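Local coordinates for protein fructose transport system repressor FruR (Pseudomonas putida, PDB 3O74) that probably binds specific DNA sequences as a LacI-family dual transcriptional regulator of metabolism, with fructose 1-phosphate as its preferred effector, at residues 20-23 and 24-28; 169-172 and 173-177. All coordinates share one frame; numbering follows the deposited sequence.

Contact 1 of 2, residues 20-23 and 24-28; sequences IAKQ and LEQGA
Gln26 folds back along its own helix and lies beside Lys22, one turn earlier, with the two side chains pointing the same way. Its CB rests 3.6 Å from Lys22 O, the carbonyl that also accepts the backbone N-H of Gln26. CG stands a little farther from that oxygen, and a bend at the next torsion (chi2 100°) then turns the amide back over the turn. CD thereby returns to 3.5 Å from Lys22 O. At the tip both amide atoms face the aliphatic start of the lysine: NE2 is 3.8 Å from Lys22 CG and OE1 lies at nearly the same distance from it. NE2 also comes within 3.1 Å of Lys22 O, but the angle is too poor for a hydrogen bond. Lys22 itself runs out fully extended, its CG anti to the backbone N (chi1 -173°), and carries NZ to a salt bridge with Asp11 of the second subunit. Helix 15-30, to which all these residues belong, is the connection of a right-handed beta-alpha-beta crossover between the parallel strands 4-9 and 34-39, as expected of a periplasmic-binding-protein-like fold. Another face of this helix is apolar. There Leu24 CD1 meets Ile20 CG2 at 4.2 Å, while Leu24 CG sits 3.5 Å from Ile20 O. Leu24 also packs on Phe7 and Leu35 of the flanking strands, and Ile20 on Ile237 of helix 234-250. The backbone pairs regularly: Leu24 N donates to Ile20 O at 2.8 Å, and Gly27 N reaches Gln23 O with an N-H...O angle of 169°. Glu25 CB lies close to Ala21 O, the acceptor of its own backbone N-H, and OE2 is hydrogen-bonded across the dimer interface to the backbone N of Ser39 of the second subunit.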
# COMPACT_ATOMS: atom_id res chain seq x y z
N ILE B 20 -0.75 -8.02 -4.40
CA ILE B 20 -0.14 -9.13 -5.12
C ILE B 20 1.05 -9.68 -4.34
O ILE B 20 1.19 -10.89 -4.16
CB ILE B 20 0.30 -8.71 -6.54
CG1 ILE B 20 -0.92 -8.44 -7.42
CG2 ILE B 20 1.18 -9.79 -7.16
CD1 ILE B 20 -0.59 -7.83 -8.77
N ALA B 21 1.91 -8.79 -3.86
CA ALA B 21 3.07 -9.19 -3.07
C ALA B 21 2.65 -9.98 -1.83
O ALA B 21 3.31 -10.95 -1.44
CB ALA B 21 3.90 -7.98 -2.67
N LYS B 22 1.55 -9.58 -1.22
CA LYS B 22 1.04 -10.26 -0.04
C LYS B 22 0.49 -11.64 -0.39
O LYS B 22 0.72 -12.62 0.32
CB LYS B 22 -0.05 -9.42 0.63
CG LYS B 22 -0.54 -9.96 1.97
CD LYS B 22 -1.62 -9.04 2.52
CE LYS B 22 -1.86 -9.25 4.00
NZ LYS B 22 -2.77 -8.19 4.53
N GLN B 23 -0.25 -11.71 -1.50
CA GLN B 23 -0.81 -12.98 -1.96
C GLN B 23 0.29 -13.95 -2.40
O GLN B 23 0.18 -15.16 -2.20
CB GLN B 23 -1.78 -12.75 -3.13
CG GLN B 23 -3.03 -11.97 -2.76
CD GLN B 23 -3.97 -12.78 -1.89
OE1 GLN B 23 -4.50 -12.27 -0.91
NE2 GLN B 23 -4.18 -14.04 -2.26
N LEU B 24 1.34 -13.41 -3.00
CA LEU B 24 2.49 -14.23 -3.37
C LEU B 24 3.16 -14.79 -2.13
O LEU B 24 3.46 -15.98 -2.06
CB LEU B 24 3.50 -13.42 -4.18
CG LEU B 24 3.27 -13.26 -5.68
CD1 LEU B 24 4.37 -12.39 -6.28
CD2 LEU B 24 3.21 -14.62 -6.37
N GLU B 25 3.39 -13.93 -1.14
CA GLU B 25 4.11 -14.35 0.06
C GLU B 25 3.37 -15.46 0.80
O GLU B 25 3.98 -16.40 1.31
CB GLU B 25 4.39 -13.16 0.98
CG GLU B 25 5.48 -13.43 2.02
CD GLU B 25 6.07 -12.16 2.62
OE1 GLU B 25 5.40 -11.11 2.57
OE2 GLU B 25 7.21 -12.22 3.14
N GLN B 26 2.04 -15.34 0.85
CA GLN B 26 1.20 -16.33 1.51
C GLN B 26 1.28 -17.68 0.81
O GLN B 26 1.52 -18.71 1.44
CB GLN B 26 -0.25 -15.86 1.53
CG GLN B 26 -0.79 -15.52 2.90
CD GLN B 26 -0.79 -14.03 3.17
OE1 GLN B 26 -1.85 -13.41 3.28
NE2 GLN B 26 0.39 -13.45 3.28
N GLY B 27 1.05 -17.67 -0.50
CA GLY B 27 1.11 -18.88 -1.30
C GLY B 27 2.48 -19.52 -1.26
O GLY B 27 2.60 -20.73 -1.17
N ALA B 28 3.52 -18.69 -1.32
CA ALA B 28 4.89 -19.19 -1.28
C ALA B 28 5.17 -19.88 0.04
O ALA B 28 5.79 -20.95 0.09
CB ALA B 28 5.88 -18.05 -1.52

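Contact 2 of 2, residues 169-172 and 173-177; sequences LMQQ and LIDDL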
# COMPACT_ATOMS: atom_id res chain seq x y z
N LEU B 169 -1.10 16.75 -15.30
CA LEU B 169 -1.78 16.44 -16.55
C LEU B 169 -3.23 16.93 -16.57
O LEU B 169 -3.72 17.40 -17.60
CB LEU B 169 -1.74 14.94 -16.84
CG LEU B 169 -0.34 14.35 -17.06
CD1 LEU B 169 -0.42 12.85 -17.30
CD2 LEU B 169 0.37 15.05 -18.20
N MSE B 170 -3.92 16.82 -15.44
CA MSE B 170 -5.29 17.32 -15.35
C MSE B 170 -5.31 18.83 -15.57
O MSE B 170 -6.19 19.34 -16.26
CB MSE B 170 -5.91 16.98 -13.99
CG MSE B 170 -7.40 17.28 -13.92
SE MSE B 170 -8.41 16.29 -15.27
CE MSE B 170 -10.20 16.93 -14.87
N GLN B 171 -4.35 19.53 -14.98
CA GLN B 171 -4.24 20.98 -15.16
C GLN B 171 -4.02 21.31 -16.63
O GLN B 171 -4.73 22.15 -17.20
CB GLN B 171 -3.08 21.54 -14.35
CG GLN B 171 -3.45 21.99 -12.95
CD GLN B 171 -4.39 23.17 -12.95
OE1 GLN B 171 -4.57 23.86 -13.96
NE2 GLN B 171 -5.01 23.42 -11.80
N GLN B 172 -3.04 20.65 -17.23
CA GLN B 172 -2.70 20.87 -18.63
C GLN B 172 -3.92 20.61 -19.51
O GLN B 172 -4.16 21.33 -20.48
CB GLN B 172 -1.54 19.96 -19.03
CG GLN B 172 -1.07 20.09 -20.47
CD GLN B 172 0.11 19.17 -20.77
OE1 GLN B 172 0.30 18.74 -21.91
NE2 GLN B 172 0.89 18.86 -19.75
N LEU B 173 -4.69 19.59 -19.16
CA LEU B 173 -5.91 19.24 -19.89
C LEU B 173 -6.95 20.35 -19.77
O LEU B 173 -7.50 20.82 -20.77
CB LEU B 173 -6.48 17.93 -19.35
CG LEU B 173 -7.80 17.48 -19.98
CD1 LEU B 173 -7.65 17.32 -21.49
CD2 LEU B 173 -8.29 16.18 -19.35
N ILE B 174 -7.23 20.75 -18.54
CA ILE B 174 -8.20 21.82 -18.28
C ILE B 174 -7.78 23.11 -18.98
O ILE B 174 -8.60 23.78 -19.61
CB ILE B 174 -8.35 22.07 -16.77
CG1 ILE B 174 -9.08 20.90 -16.11
CG2 ILE B 174 -9.09 23.38 -16.51
CD1 ILE B 174 -9.02 20.92 -14.60
N ASP B 175 -6.50 23.45 -18.87
CA ASP B 175 -5.98 24.65 -19.51
C ASP B 175 -6.12 24.57 -21.03
O ASP B 175 -6.27 25.59 -21.70
CB ASP B 175 -4.52 24.89 -19.12
CG ASP B 175 -4.36 25.26 -17.65
OD1 ASP B 175 -5.38 25.34 -16.94
OD2 ASP B 175 -3.20 25.47 -17.21
N ASP B 176 -6.08 23.35 -21.58
CA ASP B 176 -6.14 23.15 -23.03
C ASP B 176 -7.56 23.09 -23.60
O ASP B 176 -7.78 23.44 -24.76
CB ASP B 176 -5.34 21.91 -23.44
CG ASP B 176 -3.84 22.11 -23.32
OD1 ASP B 176 -3.42 23.24 -23.00
OD2 ASP B 176 -3.08 21.14 -23.54
N LEU B 177 -8.52 22.65 -22.79
CA LEU B 177 -9.92 22.60 -23.20
C LEU B 177 -10.66 23.88 -22.82
O LEU B 177 -11.71 24.20 -23.39
CB LEU B 177 -10.64 21.40 -22.58
CG LEU B 177 -10.37 20.02 -23.17
CD1 LEU B 177 -11.10 18.96 -22.36
CD2 LEU B 177 -10.80 19.98 -24.63
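Leu173, Ile174 and Asp175 donate their backbone N-H groups to the carbonyls of Leu169, Met170 and Gln171 in regular i to i-4 order, whereas Asp176 N bonds only weakly to Gln172 O, at an N-H...O angle of 128°. These are the last turns of amphipathic helix 163-177, which packs against strands 122-128 and 152-158 in one lobe of the periplasmic-binding-protein-like fold. On the buried side Met170, present as selenomethionine, bends at chi2 (59°) and crosses two neighbours obliquely. Its SE lies 4.1 Å from Leu173 CD2, and its CG is 4.0 Å from Ile174 CD1. Ile174 also presses CG1 to 3.3 Å from Met170 O, alongside the backbone bond to that oxygen. Leu180 and Thr198 cover this pair, the latter from helix 189-201, while Leu173 packs on Ala124 and Tyr156. On the polar side, Gln171 OE1 and Asp175 OD1 are, as modelled, two acceptors 3.4 Å apart and make no hydrogen bond with each other; the amide and carboxylate planes are turned 63° apart. Gln172 runs extended beside Asp176, whose OD2 is hydrogen-bonded to Tyr156 OH of strand 152-158. That same OD2 lies 3.8 Å from Gln172 CG, meeting the glutamine's aliphatic stem.

How the contacts relate
Contact 1 comes first along the chain and contact 2 well after it, each within a single helix: 15-30 and 163-177. Their centres are 39 Å apart, on opposite sides of the chain's centre, and their nearest atoms are about 22 Å apart, so they do not touch. Helix 15-30 packs on strands 4-9 and 34-39 of one lobe, and helix 163-177 on strands 122-128 and 152-158 of the other, as in the two-lobed periplasmic-binding-protein-like fold; strands 34-39 and 152-158 are the outermost within the chain. Contact 1 reaches the second subunit, whereas no other chain of the assembly touches contact 2.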